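Local coordinates for HTH marR-type domain-containing protein (Streptococcus agalactiae serotype III, PDB 7DVR) that senses heme, binding it between the subunits of its dimer, and probably regulates transcription as a MarR-type DNA-binding protein, at residues Glu16-Arg21 against Glu111-Thr116. Sequence-based numbering, arbitrary orientation.
Sequences EKYLDR and EKLHST. With HEM (protoporphyrin IX containing Fe), chain B.
L113 meets both L19 and Y18, and these apolar contacts join two helices where the axes of segments 16-21 and 111-116 come no nearer than 12.2 Å. CD2 of L113 lies 4.1 Å from CD1 of L19, the two side chains crossing at about a right angle, while CD1 of L113 comes obliquely against CE2 of the Y18 ring. Branched leucine suits this place because its two methyls serve two neighbours at once. L19 reaches across with CG anti to its backbone N (chi1 -176°), and its methyls also touch the vinyl carbon CAB of the heme.

Y18 points across the gap, and its long flat ring carries OH to 3.3 Å from CG2 of T116. This is a contact with a methyl, not a hydrogen bond, and the buried hydroxyl has no partner in the model. T116 turns its other branch to its own helix: OG1 donates to K112 O at 2.7 Å, arriving on the opposite face of that carbonyl from the T116 backbone N. Threonine thus offers its methyl to Y18 while its hydroxyl bonds to its own helix; Y22 OH also bonds to OG1.

The same turn carries H114, an axial ligand of the heme iron. H114 NE2 binds the iron at 2.1 Å, and ND1 is hydrogen-bonded to L110 O; together with the iron bond this should restrain the ring's rotation, and it probably makes the imidazole a stronger donor to the metal. The backbone N of M1 from the second subunit also binds this iron.

Segments 16-21 and 111-116, on helix 4-25 and helix 97-117, run roughly antiparallel, their directions 141° apart, with the heme beside their interface. Y22, one turn beyond Y18, extends the packing over K112 and L113, whereas L5 and M142 of the second subunit pack on L19 and Y18 respectively.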
loop_
_atom_site.group_PDB
_atom_site.type_symbol
_atom_site.label_atom_id
_atom_site.label_comp_id
_atom_site.label_asym_id
_atom_site.label_seq_id
_atom_site.Cartn_x
_atom_site.Cartn_y
_atom_site.Cartn_z
ATOM N N GLU A 16 9.464 1.373 -0.008
ATOM C CA GLU A 16 10.071 1.307 1.347
ATOM C C GLU A 16 11.550 0.906 1.233
ATOM O O GLU A 16 12.417 1.512 1.860
ATOM C CB GLU A 16 9.325 0.265 2.166
ATOM C CG GLU A 16 9.628 0.331 3.654
ATOM C CD GLU A 16 8.780 -0.615 4.495
ATOM O OE1 GLU A 16 8.390 -1.692 3.953
ATOM O OE2 GLU A 16 8.581 -0.312 5.669
ATOM N N LYS A 17 11.801 -0.070 0.376
ATOM C CA LYS A 17 13.173 -0.612 0.107
ATOM C C LYS A 17 14.054 0.484 -0.498
ATOM O O LYS A 17 15.218 0.619 -0.101
ATOM C CB LYS A 17 12.977 -1.770 -0.878
ATOM C CG LYS A 17 14.221 -2.522 -1.336
ATOM C CD LYS A 17 13.860 -3.766 -2.212
ATOM C CE LYS A 17 15.039 -4.655 -2.579
ATOM N NZ LYS A 17 14.632 -6.035 -2.972
ATOM N N TYR A 18 13.518 1.229 -1.450
ATOM C CA TYR A 18 14.198 2.334 -2.137
ATOM C C TYR A 18 14.607 3.433 -1.165
ATOM O O TYR A 18 15.716 3.907 -1.107
ATOM C CB TYR A 18 13.268 2.870 -3.216
ATOM C CG TYR A 18 13.893 3.926 -4.066
ATOM C CD1 TYR A 18 14.888 3.583 -4.970
ATOM C CD2 TYR A 18 13.472 5.244 -4.025
ATOM C CE1 TYR A 18 15.485 4.533 -5.768
ATOM C CE2 TYR A 18 14.076 6.206 -4.804
ATOM C CZ TYR A 18 15.067 5.842 -5.693
ATOM O OH TYR A 18 15.676 6.797 -6.413
ATOM N N LEU A 19 13.639 3.845 -0.345
ATOM C CA LEU A 19 13.871 4.916 0.620
ATOM C C LEU A 19 14.884 4.520 1.644
ATOM O O LEU A 19 15.717 5.318 1.985
ATOM C CB LEU A 19 12.489 5.099 1.239
ATOM C CG LEU A 19 12.262 6.201 2.239
ATOM C CD1 LEU A 19 12.904 7.511 1.801
ATOM C CD2 LEU A 19 10.748 6.314 2.375
ATOM N N ASP A 20 14.827 3.302 2.095
ATOM C CA ASP A 20 15.792 2.749 3.052
ATOM C C ASP A 20 17.198 2.724 2.453
ATOM O O ASP A 20 18.088 3.186 3.099
ATOM C CB ASP A 20 15.387 1.352 3.497
ATOM C CG ASP A 20 14.330 1.371 4.610
ATOM O OD1 ASP A 20 14.119 2.445 5.221
ATOM O OD2 ASP A 20 13.734 0.303 4.873
ATOM N N ARG A 21 17.337 2.226 1.245
ATOM C CA ARG A 21 18.650 2.212 0.554
ATOM C C ARG A 21 19.189 3.623 0.318
ATOM O O ARG A 21 20.333 3.834 0.687
ATOM C CB ARG A 21 18.558 1.398 -0.729
ATOM C CG ARG A 21 18.282 -0.070 -0.442
ATOM C CD ARG A 21 18.373 -0.968 -1.660
ATOM N NE ARG A 21 19.777 -1.193 -1.976
ATOM C CZ ARG A 21 20.466 -2.305 -1.714
ATOM N NH1 ARG A 21 21.747 -2.367 -2.038
ATOM N NH2 ARG A 21 19.885 -3.347 -1.143
ATOM N N GLU A 111 15.805 16.775 -0.984
ATOM C CA GLU A 111 15.814 17.504 -2.299
ATOM C C GLU A 111 16.169 16.531 -3.432
ATOM O O GLU A 111 15.380 16.426 -4.408
ATOM C CB GLU A 111 16.760 18.714 -2.300
ATOM C CG GLU A 111 16.176 19.939 -1.598
ATOM C CD GLU A 111 17.065 20.683 -0.605
ATOM O OE1 GLU A 111 18.253 20.302 -0.432
ATOM O OE2 GLU A 111 16.552 21.642 0.030
ATOM N N LYS A 112 17.273 15.789 -3.283
ATOM C CA LYS A 112 17.723 14.784 -4.283
ATOM C C LYS A 112 16.683 13.689 -4.477
ATOM O O LYS A 112 16.439 13.244 -5.640
ATOM C CB LYS A 112 19.059 14.182 -3.861
ATOM C CG LYS A 112 20.212 15.141 -4.060
ATOM C CD LYS A 112 21.534 14.627 -3.518
ATOM C CE LYS A 112 22.704 15.579 -3.714
ATOM N NZ LYS A 112 23.260 15.502 -5.088
ATOM N N LEU A 113 16.093 13.229 -3.373
ATOM C CA LEU A 113 15.082 12.152 -3.445
ATOM C C LEU A 113 13.912 12.564 -4.338
ATOM O O LEU A 113 13.567 11.810 -5.203
ATOM C CB LEU A 113 14.600 11.798 -2.045
ATOM C CG LEU A 113 13.388 10.872 -1.938
ATOM C CD1 LEU A 113 13.734 9.449 -2.336
ATOM C CD2 LEU A 113 12.869 10.840 -0.509
ATOM N N HIS A 114 13.287 13.682 -4.030
ATOM C CA HIS A 114 12.181 14.257 -4.841
ATOM C C HIS A 114 12.621 14.516 -6.286
ATOM O O HIS A 114 11.919 13.993 -7.165
ATOM C CB HIS A 114 11.580 15.466 -4.142
ATOM C CG HIS A 114 10.783 15.097 -2.937
ATOM N ND1 HIS A 114 11.376 14.880 -1.692
ATOM C CD2 HIS A 114 9.452 14.867 -2.774
ATOM C CE1 HIS A 114 10.422 14.590 -0.823
ATOM N NE2 HIS A 114 9.278 14.546 -1.465
ATOM N N SER A 115 13.750 15.190 -6.547
ATOM C CA SER A 115 14.294 15.330 -7.936
ATOM C C SER A 115 14.267 13.980 -8.655
ATOM O O SER A 115 13.705 13.884 -9.761
ATOM C CB SER A 115 15.689 15.896 -7.988
ATOM O OG SER A 115 15.771 17.064 -7.235
ATOM N N THR A 116 14.874 12.958 -8.067
ATOM C CA THR A 116 14.916 11.601 -8.644
ATOM C C THR A 116 13.536 11.001 -8.840
ATOM O O THR A 116 13.241 10.455 -9.892
ATOM C CB THR A 116 15.721 10.657 -7.754
ATOM O OG1 THR A 116 16.949 11.300 -7.406
ATOM C CG2 THR A 116 15.985 9.357 -8.467
HETATM C CHA HEM B . 6.704 17.191 -1.086
HETATM C CHB HEM B . 8.536 15.005 2.689
HETATM C CHC HEM B . 8.756 10.998 0.113
HETATM C CHD HEM B . 6.203 13.046 -3.339
HETATM C C1A HEM B . 7.228 16.916 0.121
HETATM C C2A HEM B . 7.411 17.885 1.101
HETATM C C3A HEM B . 7.925 17.264 2.163
HETATM C C4A HEM B . 8.036 15.925 1.850
HETATM C CMA HEM B . 8.288 17.921 3.462
HETATM C CAA HEM B . 7.111 19.362 1.011
HETATM C CBA HEM B . 8.349 20.135 0.519
HETATM C CGA HEM B . 8.085 21.627 0.410
HETATM O O1A HEM B . 7.514 22.226 1.350
HETATM O O2A HEM B . 8.438 22.277 -0.605
HETATM C C1B HEM B . 8.755 13.724 2.259
HETATM C C2B HEM B . 9.422 12.812 3.077
HETATM C C3B HEM B . 9.516 11.668 2.351
HETATM C C4B HEM B . 8.869 11.940 1.085
HETATM C CMB HEM B . 9.908 13.089 4.475
HETATM C CAB HEM B . 10.049 10.375 2.725
HETATM C CBB HEM B . 10.430 10.133 3.957
HETATM C C1C HEM B . 8.034 11.188 -1.024
HETATM C C2C HEM B . 7.684 10.193 -1.905
HETATM C C3C HEM B . 6.942 10.779 -2.893
HETATM C C4C HEM B . 6.866 12.137 -2.593
HETATM C CMC HEM B . 8.072 8.759 -1.743
HETATM C CAC HEM B . 6.398 10.174 -4.096
HETATM C CBC HEM B . 6.814 8.983 -4.512
HETATM C C1D HEM B . 6.165 14.358 -2.964
HETATM C C2D HEM B . 5.576 15.344 -3.832
HETATM C C3D HEM B . 5.722 16.505 -3.217
HETATM C C4D HEM B . 6.405 16.207 -1.976
HETATM C CMD HEM B . 4.942 15.132 -5.180
HETATM C CAD HEM B . 5.261 17.843 -3.729
HETATM C CBD HEM B . 6.448 18.790 -3.998
HETATM C CGD HEM B . 5.948 20.162 -4.398
HETATM O O1D HEM B . 5.525 20.345 -5.563
HETATM O O2D HEM B . 5.957 21.121 -3.584
HETATM N NA HEM B . 7.610 15.718 0.595
HETATM N NB HEM B . 8.461 13.164 1.102
HETATM N NC HEM B . 7.540 12.343 -1.467
HETATM N ND HEM B . 6.647 14.921 -1.889
HETATM FE FE HEM B . 7.505 14.085 -0.493
#